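Local atomic coordinates of D-glycero-D-manno-heptose 1-phosphate kinase (Bacteroides thetaiotaomicron, PDB entry 3K85), a protein that probably transfers a phosphate group from ATP to a heptose phosphate, in the manner of GHMP kinases. Residues Asn34-Leu39 with Gln330-Gly335; Ala78-Gly83 with Thr118-Ile123; Lys82-Arg87 with Tyr145-Lys150; Gly167-Met172 with Leu185-Trp190. All coordinates share one frame; numbering follows the deposited sequence.

Interaction 1. Residues Asn34-Leu39 with Gln330-Gly335; sequences NATINL and QFIDDG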
loop_
_atom_site.group_PDB
_atom_site.type_symbol
_atom_site.label_atom_id
_atom_site.label_comp_id
_atom_site.label_asym_id
_atom_site.label_seq_id
_atom_site.Cartn_x
_atom_site.Cartn_y
_atom_site.Cartn_z
ATOM N N ASN A 34 5.073 7.757 -7.624
ATOM C CA ASN A 34 6.255 7.242 -8.304
ATOM C C ASN A 34 6.476 5.770 -7.956
ATOM O O ASN A 34 5.846 5.216 -7.047
ATOM C CB ASN A 34 7.503 8.069 -7.952
ATOM C CG ASN A 34 7.779 8.116 -6.463
ATOM O OD1 ASN A 34 7.416 7.204 -5.721
ATOM N ND2 ASN A 34 8.441 9.186 -6.017
ATOM N N ALA A 35 7.391 5.142 -8.674
ATOM C CA ALA A 35 7.647 3.723 -8.468
ATOM C C ALA A 35 9.078 3.381 -8.806
ATOM O O ALA A 35 9.582 3.799 -9.844
ATOM C CB ALA A 35 6.700 2.912 -9.343
ATOM N N THR A 36 9.727 2.611 -7.941
ATOM C CA THR A 36 11.100 2.218 -8.179
ATOM C C THR A 36 11.180 1.137 -9.260
ATOM O O THR A 36 10.234 0.382 -9.465
ATOM C CB THR A 36 11.741 1.726 -6.894
ATOM O OG1 THR A 36 10.854 0.810 -6.246
ATOM C CG2 THR A 36 12.034 2.906 -5.969
ATOM N N ILE A 37 12.314 1.090 -9.954
ATOM C CA ILE A 37 12.542 0.136 -11.038
ATOM C C ILE A 37 13.851 -0.640 -10.843
ATOM O O ILE A 37 14.709 -0.223 -10.067
ATOM C CB ILE A 37 12.589 0.865 -12.399
ATOM C CG1 ILE A 37 13.741 1.874 -12.418
ATOM C CG2 ILE A 37 11.265 1.571 -12.653
ATOM C CD1 ILE A 37 13.891 2.585 -13.761
ATOM N N ASN A 38 14.009 -1.750 -11.563
ATOM C CA ASN A 38 15.197 -2.593 -11.426
ATOM C C ASN A 38 16.554 -2.060 -11.891
ATOM O O ASN A 38 17.409 -2.840 -12.328
ATOM C CB ASN A 38 14.948 -3.960 -12.074
ATOM C CG ASN A 38 14.575 -3.854 -13.533
ATOM O OD1 ASN A 38 14.411 -2.755 -14.073
ATOM N ND2 ASN A 38 14.419 -5.000 -14.182
ATOM N N LEU A 39 16.756 -0.750 -11.799
ATOM C CA LEU A 39 18.042 -0.136 -12.140
ATOM C C LEU A 39 18.534 0.396 -10.796
ATOM O O LEU A 39 17.857 1.207 -10.165
ATOM C CB LEU A 39 17.858 0.992 -13.160
ATOM C CG LEU A 39 17.895 0.538 -14.627
ATOM C CD1 LEU A 39 17.122 -0.764 -14.806
ATOM C CD2 LEU A 39 17.313 1.621 -15.504
ATOM N N GLN A 330 11.959 -3.135 -15.267
ATOM C CA GLN A 330 10.902 -3.823 -14.559
ATOM C C GLN A 330 10.730 -3.065 -13.242
ATOM O O GLN A 330 11.697 -2.527 -12.692
ATOM C CB GLN A 330 11.287 -5.280 -14.292
ATOM C CG GLN A 330 11.396 -6.128 -15.550
ATOM C CD GLN A 330 10.090 -6.171 -16.325
ATOM O OE1 GLN A 330 9.058 -6.585 -15.795
ATOM N NE2 GLN A 330 10.127 -5.742 -17.585
ATOM N N PHE A 331 9.498 -2.996 -12.758
ATOM C CA PHE A 331 9.219 -2.328 -11.499
ATOM C C PHE A 331 9.728 -3.227 -10.388
ATOM O O PHE A 331 9.626 -4.448 -10.486
ATOM C CB PHE A 331 7.719 -2.118 -11.345
ATOM C CG PHE A 331 7.171 -1.045 -12.228
ATOM C CD1 PHE A 331 7.502 0.290 -12.007
ATOM C CD2 PHE A 331 6.324 -1.363 -13.277
ATOM C CE1 PHE A 331 6.995 1.293 -12.817
ATOM C CE2 PHE A 331 5.808 -0.371 -14.098
ATOM C CZ PHE A 331 6.142 0.961 -13.869
ATOM N N ILE A 332 10.294 -2.639 -9.345
ATOM C CA ILE A 332 10.790 -3.438 -8.236
ATOM C C ILE A 332 10.061 -2.926 -6.995
ATOM O O ILE A 332 9.947 -1.716 -6.795
ATOM C CB ILE A 332 12.342 -3.316 -8.111
ATOM C CG1 ILE A 332 12.854 -4.217 -6.990
ATOM C CG2 ILE A 332 12.743 -1.888 -7.849
ATOM C CD1 ILE A 332 12.599 -5.707 -7.236
ATOM N N ASP A 333 9.549 -3.836 -6.171
ATOM C CA ASP A 333 8.790 -3.432 -4.987
ATOM C C ASP A 333 9.581 -3.118 -3.729
ATOM O O ASP A 333 9.033 -2.556 -2.782
ATOM C CB ASP A 333 7.743 -4.488 -4.631
ATOM C CG ASP A 333 6.795 -4.013 -3.532
ATOM O OD1 ASP A 333 5.964 -3.123 -3.811
ATOM O OD2 ASP A 333 6.891 -4.517 -2.388
ATOM N N ASP A 334 10.860 -3.473 -3.711
ATOM C CA ASP A 334 11.685 -3.228 -2.538
ATOM C C ASP A 334 12.462 -1.924 -2.588
ATOM O O ASP A 334 12.780 -1.413 -3.654
ATOM C CB ASP A 334 12.656 -4.393 -2.341
ATOM C CG ASP A 334 11.996 -5.597 -1.699
ATOM O OD1 ASP A 334 10.772 -5.786 -1.900
ATOM O OD2 ASP A 334 12.707 -6.360 -1.004
ATOM N N GLY A 335 12.759 -1.387 -1.419
ATOM C CA GLY A 335 13.527 -0.165 -1.351
ATOM C C GLY A 335 14.966 -0.545 -1.069
ATOM O O GLY A 335 15.331 -1.715 -1.129
#
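The end of strand 30-37 meets the loop 330-335 at I37 and F331, a single backbone bridge with CA atoms 4.2 Å apart, the two chains running 106° to one another. On one flank of the bridge I332 N donates a hydrogen bond to T36 O; on the other, N38 N reaches Q330 O over 2.7 Å. N38 holds Q330 a second time, since its side chain lies beside that of Q330 and OD1 accepts from Q330 N at 2.8 Å, the donor standing 49° above the amide carbonyl plane. With chi1 at 47°, T36 OG1 stands between its own backbone N and carbonyl carbon, where it donates to I332 O at 2.7 Å and also accepts from G168 N, so this buried hydroxyl is gripped twice. In the fold of this kinase the chain turns a corner at N38 toward strand 39-47, and the loop, coming after helix 309-320, is the run-in to strand 337-340, which joins the same mixed sheet beside strand 4-15. Apolar groups fill in between: A35 CB and I37 CG2 both come up obliquely to F331 CD1, at 3.8 and 4.0 Å, while T36 O lies at the edge of that ring, near its plane. I332 CG2 presses on I37 O at 3.4 Å. Beyond the bridge, D333 forms a salt bridge with K186 of the second subunit.

Interaction 2. Residues Ala78-Gly83 with Thr118-Ile123; sequences ASLIKG and TMVVCI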
loop_
_atom_site.group_PDB
_atom_site.type_symbol
_atom_site.label_atom_id
_atom_site.label_comp_id
_atom_site.label_asym_id
_atom_site.label_seq_id
_atom_site.Cartn_x
_atom_site.Cartn_y
_atom_site.Cartn_z
ATOM N N ALA A 78 34.065 12.580 -5.557
ATOM C CA ALA A 78 33.399 11.647 -4.656
ATOM C C ALA A 78 32.708 12.458 -3.566
ATOM O O ALA A 78 32.802 12.140 -2.385
ATOM C CB ALA A 78 34.414 10.688 -4.044
ATOM N N SER A 79 32.023 13.519 -3.978
ATOM C CA SER A 79 31.320 14.380 -3.036
ATOM C C SER A 79 30.284 13.582 -2.241
ATOM O O SER A 79 30.252 13.640 -1.005
ATOM C CB SER A 79 30.631 15.520 -3.789
ATOM O OG SER A 79 31.576 16.364 -4.429
ATOM N N LEU A 80 29.450 12.832 -2.961
ATOM C CA LEU A 80 28.407 12.017 -2.348
ATOM C C LEU A 80 28.929 11.133 -1.224
ATOM O O LEU A 80 28.364 11.112 -0.130
ATOM C CB LEU A 80 27.734 11.167 -3.417
ATOM C CG LEU A 80 26.524 11.782 -4.125
ATOM C CD1 LEU A 80 26.677 13.266 -4.274
ATOM C CD2 LEU A 80 26.356 11.112 -5.466
ATOM N N ILE A 81 30.006 10.405 -1.488
ATOM C CA ILE A 81 30.601 9.535 -0.479
ATOM C C ILE A 81 31.138 10.367 0.683
ATOM O O ILE A 81 30.934 10.041 1.859
ATOM C CB ILE A 81 31.760 8.726 -1.072
ATOM C CG1 ILE A 81 31.211 7.679 -2.040
ATOM C CG2 ILE A 81 32.587 8.091 0.037
ATOM C CD1 ILE A 81 32.290 6.826 -2.669
ATOM N N LYS A 82 31.843 11.439 0.345
ATOM C CA LYS A 82 32.408 12.320 1.356
ATOM C C LYS A 82 31.295 12.967 2.187
ATOM O O LYS A 82 31.382 13.033 3.414
ATOM C CB LYS A 82 33.290 13.369 0.672
ATOM C CG LYS A 82 34.539 12.751 0.038
ATOM C CD LYS A 82 35.310 13.741 -0.821
ATOM C CE LYS A 82 36.558 13.094 -1.404
ATOM N NZ LYS A 82 37.280 14.027 -2.308
ATOM N N GLY A 83 30.244 13.434 1.518
ATOM C CA GLY A 83 29.130 14.030 2.239
ATOM C C GLY A 83 28.522 13.061 3.258
ATOM O O GLY A 83 28.326 13.403 4.430
ATOM N N THR A 118 19.395 8.382 -5.218
ATOM C CA THR A 118 19.412 6.941 -5.046
ATOM C C THR A 118 20.759 6.513 -4.495
ATOM O O THR A 118 20.817 5.714 -3.549
ATOM C CB THR A 118 19.134 6.222 -6.373
ATOM O OG1 THR A 118 17.749 6.366 -6.698
ATOM C CG2 THR A 118 19.475 4.749 -6.277
HETATM N N MSE A 119 21.840 7.064 -5.051
HETATM C CA MSE A 119 23.185 6.709 -4.589
HETATM C C MSE A 119 23.470 7.139 -3.152
HETATM O O MSE A 119 24.126 6.404 -2.394
HETATM C CB MSE A 119 24.257 7.284 -5.522
HETATM C CG MSE A 119 25.691 7.030 -5.038
HETATM SE SE MSE A 119 26.150 5.141 -4.791
HETATM C CE MSE A 119 26.145 4.654 -6.675
ATOM N N VAL A 120 23.005 8.331 -2.778
ATOM C CA VAL A 120 23.193 8.820 -1.407
ATOM C C VAL A 120 22.481 7.848 -0.450
ATOM O O VAL A 120 23.036 7.450 0.577
ATOM C CB VAL A 120 22.597 10.246 -1.222
ATOM C CG1 VAL A 120 22.571 10.619 0.260
ATOM C CG2 VAL A 120 23.423 11.263 -2.000
ATOM N N VAL A 121 21.261 7.449 -0.797
ATOM C CA VAL A 121 20.521 6.502 0.032
ATOM C C VAL A 121 21.306 5.197 0.130
ATOM O O VAL A 121 21.513 4.662 1.212
ATOM C CB VAL A 121 19.115 6.199 -0.561
ATOM C CG1 VAL A 121 18.399 5.105 0.274
ATOM C CG2 VAL A 121 18.287 7.491 -0.600
ATOM N N CYS A 122 21.755 4.694 -1.012
ATOM C CA CYS A 122 22.526 3.462 -1.042
ATOM C C CYS A 122 23.741 3.563 -0.125
ATOM O O CYS A 122 23.985 2.689 0.701
ATOM C CB CYS A 122 22.977 3.157 -2.480
ATOM S SG CYS A 122 23.913 1.632 -2.612
ATOM N N ILE A 123 24.510 4.638 -0.269
ATOM C CA ILE A 123 25.689 4.813 0.573
ATOM C C ILE A 123 25.278 4.844 2.041
ATOM O O ILE A 123 25.917 4.205 2.885
ATOM C CB ILE A 123 26.448 6.106 0.215
ATOM C CG1 ILE A 123 26.947 6.024 -1.230
ATOM C CG2 ILE A 123 27.609 6.305 1.166
ATOM C CD1 ILE A 123 27.572 7.308 -1.722
#
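L80 and I81 on helix 79-91 face V120 and I123 on helix 115-131, the axes passing 9.7 Å apart at a crossing angle of -40°. The side chains that meet are all apolar. L80 points at the other helix and meets V120 at about a right angle, its CG 3.8 Å from V120 CG2, the branch that stands anti to the valine's carbonyl carbon and beside its backbone N. The leucine's second torsion, 34°, lies away from the usual staggered values, and its CD2 reaches 4.2 Å from M119 CG. M119, a selenomethionine, offers just this early part of its chain: a bend at chi2 (58°) takes SE off the line of approach. I123 reaches in from the other helix. Its CD1 is carried forward on an extended arm and comes down beside the peptide joining L80 and I81, 4.1 Å from L80 C and 3.9 Å from I81 N. The same methyl meets I81 CG1 at 3.7 Å, the two isoleucines crossing at about a right angle, so one methyl is held against a backbone and two side chains. Both segments belong to the GHMP kinase N-terminal family region, and the helix pair packs against the large mixed sheet: I81 reaches I101 and T103 on strand 99-105, M119 adds T103 and N105, C122 rests on A41 and C43 of strand 39-47, and L80 also touches L152, just past helix 137-151.

Interaction 3. Residues Lys82-Arg87 with Tyr145-Lys150; sequences KGVYNR and YEIERK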
loop_
_atom_site.group_PDB
_atom_site.type_symbol
_atom_site.label_atom_id
_atom_site.label_comp_id
_atom_site.label_asym_id
_atom_site.label_seq_id
_atom_site.Cartn_x
_atom_site.Cartn_y
_atom_site.Cartn_z
ATOM N N LYS A 82 31.843 11.439 0.345
ATOM C CA LYS A 82 32.408 12.320 1.356
ATOM C C LYS A 82 31.295 12.967 2.187
ATOM O O LYS A 82 31.382 13.033 3.414
ATOM C CB LYS A 82 33.290 13.369 0.672
ATOM C CG LYS A 82 34.539 12.751 0.038
ATOM C CD LYS A 82 35.310 13.741 -0.821
ATOM C CE LYS A 82 36.558 13.094 -1.404
ATOM N NZ LYS A 82 37.280 14.027 -2.308
ATOM N N GLY A 83 30.244 13.434 1.518
ATOM C CA GLY A 83 29.130 14.030 2.239
ATOM C C GLY A 83 28.522 13.061 3.258
ATOM O O GLY A 83 28.326 13.403 4.430
ATOM N N VAL A 84 28.234 11.839 2.819
ATOM C CA VAL A 84 27.652 10.850 3.708
ATOM C C VAL A 84 28.602 10.523 4.837
ATOM O O VAL A 84 28.223 10.562 6.006
ATOM C CB VAL A 84 27.306 9.554 2.958
ATOM C CG1 VAL A 84 26.725 8.538 3.929
ATOM C CG2 VAL A 84 26.314 9.853 1.839
ATOM N N TYR A 85 29.839 10.194 4.492
ATOM C CA TYR A 85 30.828 9.869 5.505
ATOM C C TYR A 85 30.975 10.987 6.546
ATOM O O TYR A 85 31.062 10.717 7.747
ATOM C CB TYR A 85 32.185 9.610 4.860
ATOM C CG TYR A 85 33.275 9.404 5.876
ATOM C CD1 TYR A 85 33.354 8.221 6.599
ATOM C CD2 TYR A 85 34.189 10.421 6.169
ATOM C CE1 TYR A 85 34.308 8.048 7.594
ATOM C CE2 TYR A 85 35.150 10.259 7.166
ATOM C CZ TYR A 85 35.200 9.074 7.875
ATOM O OH TYR A 85 36.112 8.903 8.892
ATOM N N ASN A 86 31.011 12.240 6.098
ATOM C CA ASN A 86 31.167 13.353 7.037
ATOM C C ASN A 86 29.963 13.471 7.975
ATOM O O ASN A 86 30.114 13.529 9.211
ATOM C CB ASN A 86 31.379 14.675 6.280
ATOM C CG ASN A 86 32.738 14.742 5.584
ATOM O OD1 ASN A 86 33.704 14.111 6.016
ATOM N ND2 ASN A 86 32.815 15.521 4.515
ATOM N N ARG A 87 28.775 13.492 7.370
ATOM C CA ARG A 87 27.516 13.598 8.091
ATOM C C ARG A 87 27.384 12.519 9.159
ATOM O O ARG A 87 26.949 12.808 10.273
ATOM C CB ARG A 87 26.348 13.486 7.108
ATOM C CG ARG A 87 25.030 14.055 7.616
ATOM C CD ARG A 87 25.050 15.582 7.604
ATOM N NE ARG A 87 23.697 16.133 7.600
ATOM C CZ ARG A 87 22.866 16.030 8.625
ATOM N NH1 ARG A 87 23.266 15.409 9.728
ATOM N NH2 ARG A 87 21.633 16.518 8.537
ATOM N N TYR A 145 18.144 13.791 2.044
ATOM C CA TYR A 145 17.737 15.064 1.470
ATOM C C TYR A 145 18.602 16.164 2.062
ATOM O O TYR A 145 18.991 17.102 1.368
ATOM C CB TYR A 145 16.278 15.357 1.799
ATOM C CG TYR A 145 15.773 16.675 1.256
ATOM C CD1 TYR A 145 15.397 16.802 -0.081
ATOM C CD2 TYR A 145 15.652 17.792 2.085
ATOM C CE1 TYR A 145 14.903 18.012 -0.583
ATOM C CE2 TYR A 145 15.163 19.011 1.599
ATOM C CZ TYR A 145 14.786 19.115 0.264
ATOM O OH TYR A 145 14.278 20.308 -0.220
ATOM N N GLU A 146 18.903 16.043 3.350
ATOM C CA GLU A 146 19.711 17.050 4.012
ATOM C C GLU A 146 21.174 17.047 3.584
ATOM O O GLU A 146 21.771 18.117 3.434
ATOM C CB GLU A 146 19.587 16.912 5.530
ATOM C CG GLU A 146 18.385 17.674 6.069
ATOM C CD GLU A 146 18.199 17.514 7.559
ATOM O OE1 GLU A 146 19.194 17.659 8.302
ATOM O OE2 GLU A 146 17.052 17.253 7.986
ATOM N N ILE A 147 21.750 15.866 3.371
ATOM C CA ILE A 147 23.142 15.789 2.948
ATOM C C ILE A 147 23.289 16.356 1.547
ATOM O O ILE A 147 24.168 17.171 1.277
ATOM C CB ILE A 147 23.654 14.347 2.907
ATOM C CG1 ILE A 147 23.768 13.782 4.316
ATOM C CG2 ILE A 147 25.011 14.297 2.221
ATOM C CD1 ILE A 147 24.057 12.286 4.325
ATOM N N GLU A 148 22.410 15.919 0.658
ATOM C CA GLU A 148 22.452 16.342 -0.731
ATOM C C GLU A 148 22.056 17.798 -0.956
ATOM O O GLU A 148 22.797 18.564 -1.563
ATOM C CB GLU A 148 21.563 15.403 -1.551
ATOM C CG GLU A 148 21.320 15.790 -3.001
ATOM C CD GLU A 148 20.690 14.646 -3.798
ATOM O OE1 GLU A 148 19.956 13.829 -3.188
ATOM O OE2 GLU A 148 20.916 14.571 -5.029
ATOM N N ARG A 149 20.890 18.174 -0.452
ATOM C CA ARG A 149 20.369 19.520 -0.627
ATOM C C ARG A 149 21.049 20.643 0.164
ATOM O O ARG A 149 21.230 21.735 -0.369
ATOM C CB ARG A 149 18.865 19.502 -0.342
ATOM C CG ARG A 149 18.083 18.596 -1.300
ATOM C CD ARG A 149 17.908 19.265 -2.661
ATOM N NE ARG A 149 18.172 18.373 -3.794
ATOM C CZ ARG A 149 17.468 17.283 -4.085
ATOM N NH1 ARG A 149 16.446 16.928 -3.325
ATOM N NH2 ARG A 149 17.774 16.557 -5.152
ATOM N N LYS A 150 21.423 20.388 1.417
ATOM C CA LYS A 150 22.075 21.411 2.234
ATOM C C LYS A 150 23.599 21.249 2.211
ATOM O O LYS A 150 24.306 22.055 1.604
ATOM C CB LYS A 150 21.596 21.349 3.696
ATOM C CG LYS A 150 20.078 21.231 3.922
ATOM C CD LYS A 150 19.248 22.376 3.327
ATOM C CE LYS A 150 17.767 22.201 3.697
ATOM N NZ LYS A 150 16.810 23.163 3.057
#
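R87 lays its aliphatic stem over I147, CG coming 3.5 Å from I147 CG1 and CB 3.8 Å from I147 CD1. With CG anti to the backbone N, a bend at chi2 (74°) turns CD, and the chain carries the guanidinium past the isoleucine toward E146. There R87 NH2 forms a salt bridge with E146 OE1 at 2.7 Å; the oxygen approaches the edge of the guanidinium, near its plane, and the two flat groups are inclined by 35°. R87 NH1 has a second acid, D91, so the arginine charge is shared between two helices. An alanine at R87 would probably cost E146 and D91 this cationic mate and open a gap over I147 CG1. One turn back, I147 CG2 packs 3.9 Å from G83 C, close to where a side chain on that residue would collide, so the glycine permits this near approach. V84 CG2 touches I147 CD1 at 4.1 Å. Helices 79-91 and 137-151 cross here at 123°, the latter with a wider pi-type turn at 147-150. Helix 115-131 completes the cluster: V84 also packs on its I123, L124 and F127, and E148 bonds S116 and S117 in its first turn.

Interaction 4. Residues Gly167-Met172 with Leu185-Trp190; sequences GGFNYM and LKMKRW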
loop_
_atom_site.group_PDB
_atom_site.type_symbol
_atom_site.label_atom_id
_atom_site.label_comp_id
_atom_site.label_asym_id
_atom_site.label_seq_id
_atom_site.Cartn_x
_atom_site.Cartn_y
_atom_site.Cartn_z
ATOM N N GLY A 167 10.844 2.233 -1.689
ATOM C CA GLY A 167 10.624 1.195 -2.686
ATOM C C GLY A 167 9.168 0.943 -3.028
ATOM O O GLY A 167 8.273 1.282 -2.242
ATOM N N GLY A 168 8.936 0.357 -4.206
ATOM C CA GLY A 168 7.589 0.041 -4.677
ATOM C C GLY A 168 6.821 1.206 -5.292
ATOM O O GLY A 168 7.425 2.173 -5.751
ATOM N N PHE A 169 5.489 1.088 -5.345
ATOM C CA PHE A 169 4.618 2.158 -5.846
ATOM C C PHE A 169 4.190 2.979 -4.610
ATOM O O PHE A 169 3.505 2.473 -3.713
ATOM C CB PHE A 169 3.367 1.589 -6.525
ATOM C CG PHE A 169 3.608 1.065 -7.908
ATOM C CD1 PHE A 169 3.122 1.749 -9.019
ATOM C CD2 PHE A 169 4.342 -0.102 -8.107
ATOM C CE1 PHE A 169 3.371 1.277 -10.310
ATOM C CE2 PHE A 169 4.596 -0.581 -9.396
ATOM C CZ PHE A 169 4.112 0.109 -10.494
ATOM N N ASN A 170 4.608 4.238 -4.564
ATOM C CA ASN A 170 4.291 5.109 -3.439
ATOM C C ASN A 170 3.487 6.349 -3.864
ATOM O O ASN A 170 3.616 6.840 -4.987
ATOM C CB ASN A 170 5.592 5.540 -2.738
ATOM C CG ASN A 170 6.274 4.389 -2.003
ATOM O OD1 ASN A 170 7.472 4.139 -2.173
ATOM N ND2 ASN A 170 5.511 3.688 -1.167
ATOM N N TYR A 171 2.622 6.809 -2.968
ATOM C CA TYR A 171 1.823 8.015 -3.178
ATOM C C TYR A 171 2.293 8.835 -1.993
ATOM O O TYR A 171 1.949 8.543 -0.847
ATOM C CB TYR A 171 0.339 7.713 -3.057
ATOM C CG TYR A 171 -0.578 8.900 -3.263
ATOM C CD1 TYR A 171 -0.859 9.373 -4.540
ATOM C CD2 TYR A 171 -1.226 9.506 -2.180
ATOM C CE1 TYR A 171 -1.768 10.411 -4.746
ATOM C CE2 TYR A 171 -2.132 10.542 -2.373
ATOM C CZ TYR A 171 -2.396 10.988 -3.663
ATOM O OH TYR A 171 -3.280 12.015 -3.876
HETATM N N MSE A 172 3.113 9.835 -2.273
HETATM C CA MSE A 172 3.695 10.668 -1.233
HETATM C C MSE A 172 3.018 12.013 -1.083
HETATM O O MSE A 172 2.670 12.673 -2.068
HETATM C CB MSE A 172 5.180 10.882 -1.522
HETATM C CG MSE A 172 5.870 9.637 -2.056
HETATM SE SE MSE A 172 7.776 9.824 -2.315
HETATM C CE MSE A 172 8.328 8.069 -1.644
ATOM N N LEU A 185 1.880 1.722 -1.454
ATOM C CA LEU A 185 0.768 1.014 -2.089
ATOM C C LEU A 185 1.045 -0.423 -2.542
ATOM O O LEU A 185 2.007 -0.668 -3.267
ATOM C CB LEU A 185 0.273 1.802 -3.309
ATOM C CG LEU A 185 -0.152 3.267 -3.176
ATOM C CD1 LEU A 185 -0.518 3.793 -4.568
ATOM C CD2 LEU A 185 -1.337 3.394 -2.231
ATOM N N LYS A 186 0.202 -1.368 -2.122
ATOM C CA LYS A 186 0.344 -2.751 -2.573
ATOM C C LYS A 186 -0.209 -2.759 -3.991
ATOM O O LYS A 186 -1.353 -2.382 -4.205
ATOM C CB LYS A 186 -0.508 -3.728 -1.749
ATOM C CG LYS A 186 -0.024 -4.027 -0.353
ATOM C CD LYS A 186 -0.587 -5.357 0.162
ATOM C CE LYS A 186 -2.102 -5.431 0.037
ATOM N NZ LYS A 186 -2.657 -6.583 0.782
HETATM N N MSE A 187 0.580 -3.172 -4.968
HETATM C CA MSE A 187 0.066 -3.200 -6.327
HETATM C C MSE A 187 -0.188 -4.632 -6.776
HETATM O O MSE A 187 0.710 -5.467 -6.720
HETATM C CB MSE A 187 1.042 -2.515 -7.287
HETATM C CG MSE A 187 1.073 -0.998 -7.172
HETATM SE SE MSE A 187 -0.580 -0.091 -7.742
HETATM C CE MSE A 187 -0.455 -0.439 -9.635
ATOM N N LYS A 188 -1.416 -4.923 -7.193
ATOM C CA LYS A 188 -1.731 -6.261 -7.682
ATOM C C LYS A 188 -0.746 -6.630 -8.806
ATOM O O LYS A 188 -0.444 -5.814 -9.669
ATOM C CB LYS A 188 -3.180 -6.318 -8.182
ATOM C CG LYS A 188 -4.202 -6.192 -7.051
ATOM C CD LYS A 188 -5.515 -6.895 -7.372
ATOM C CE LYS A 188 -6.314 -6.166 -8.459
ATOM N NZ LYS A 188 -6.890 -4.863 -7.992
ATOM N N ARG A 189 -0.236 -7.854 -8.783
ATOM C CA ARG A 189 0.735 -8.283 -9.780
ATOM C C ARG A 189 0.304 -8.085 -11.234
ATOM O O ARG A 189 1.122 -7.695 -12.073
ATOM C CB ARG A 189 1.117 -9.759 -9.566
ATOM C CG ARG A 189 2.176 -10.236 -10.555
ATOM C CD ARG A 189 2.453 -11.722 -10.447
ATOM N NE ARG A 189 1.287 -12.531 -10.790
ATOM C CZ ARG A 189 1.281 -13.861 -10.793
ATOM N NH1 ARG A 189 2.383 -14.531 -10.468
ATOM N NH2 ARG A 189 0.175 -14.523 -11.121
ATOM N N TRP A 190 -0.959 -8.352 -11.543
ATOM C CA TRP A 190 -1.409 -8.198 -12.911
ATOM C C TRP A 190 -1.403 -6.752 -13.398
ATOM O O TRP A 190 -1.255 -6.499 -14.591
ATOM C CB TRP A 190 -2.799 -8.808 -13.100
ATOM C CG TRP A 190 -3.930 -7.963 -12.606
ATOM C CD1 TRP A 190 -4.568 -8.072 -11.411
ATOM C CD2 TRP A 190 -4.581 -6.897 -13.313
ATOM N NE1 TRP A 190 -5.578 -7.148 -11.324
ATOM C CE2 TRP A 190 -5.610 -6.413 -12.479
ATOM C CE3 TRP A 190 -4.395 -6.306 -14.566
ATOM C CZ2 TRP A 190 -6.456 -5.359 -12.862
ATOM C CZ3 TRP A 190 -5.236 -5.255 -14.945
ATOM C CH2 TRP A 190 -6.251 -4.797 -14.095
HETATM O O HOH W 1 4.387 -1.149 -4.409
#
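SE of the selenomethionine M187 approaches the F169 ring obliquely, 4.7 Å from its centroid and 28° off the normal, a Met-aromatic contact. The same face takes more of M187, which crosses F169 at about a right angle. Its CG is pressed to 3.4 Å from F169 CG, and CE stands above the ring, offset toward the rim; a bend at chi2 (-67°) is what brings SE back across the face. F169 also meets F331, ring planes at about 50°, and touches A35 and L195, so strand 30-37 and helix 189-197 help enclose it. An alanine at F169 would probably leave SE and CE of M187 without their aromatic partner and open a gap toward F331 and L195.

At its backbone the residue begins the hairpin of strands 169-175 and 179-185. L185 N donates to F169 O at 2.9 Å. A water bridges F169 N and L185 O, accepting from F169 N at 2.7 Å and lying 2.7 Å from L185 O, at the edge of the F169 ring. Two residues on from F169, Y171 CB rests 4.3 Å from L185 CD1. K186, next in the chain, packs on K186 of the second subunit. The chemistry is thus divided: the ring is held mainly by nonpolar packing, to which the polarisable selenium probably adds, the backbone at the hairpin's end by one direct bond and a water, and within the contact itself neither depends on a charged pair.

In the fold
From the N terminus, strand 30-37 opens the longest loop, closed by interaction 1 some 290 residues later; the other three contacts nest inside it. Interactions 2 and 3 start from the same helix, 79-91, and share K82 and G83: the first closes on helix 115-131, the second on the next helix in the chain, 137-151, and their centres are 7 Å apart. Interaction 4 follows in series, a short hairpin loop leading into helix 189-197. It lies on the opposite side of the chain's centre from interactions 2 and 3, yet touches interaction 1, since N34 O meets N170 N at 2.9 Å between neighbouring strands. Interactions 2 and 3 join helices; 1 and 4 tie strands to loops.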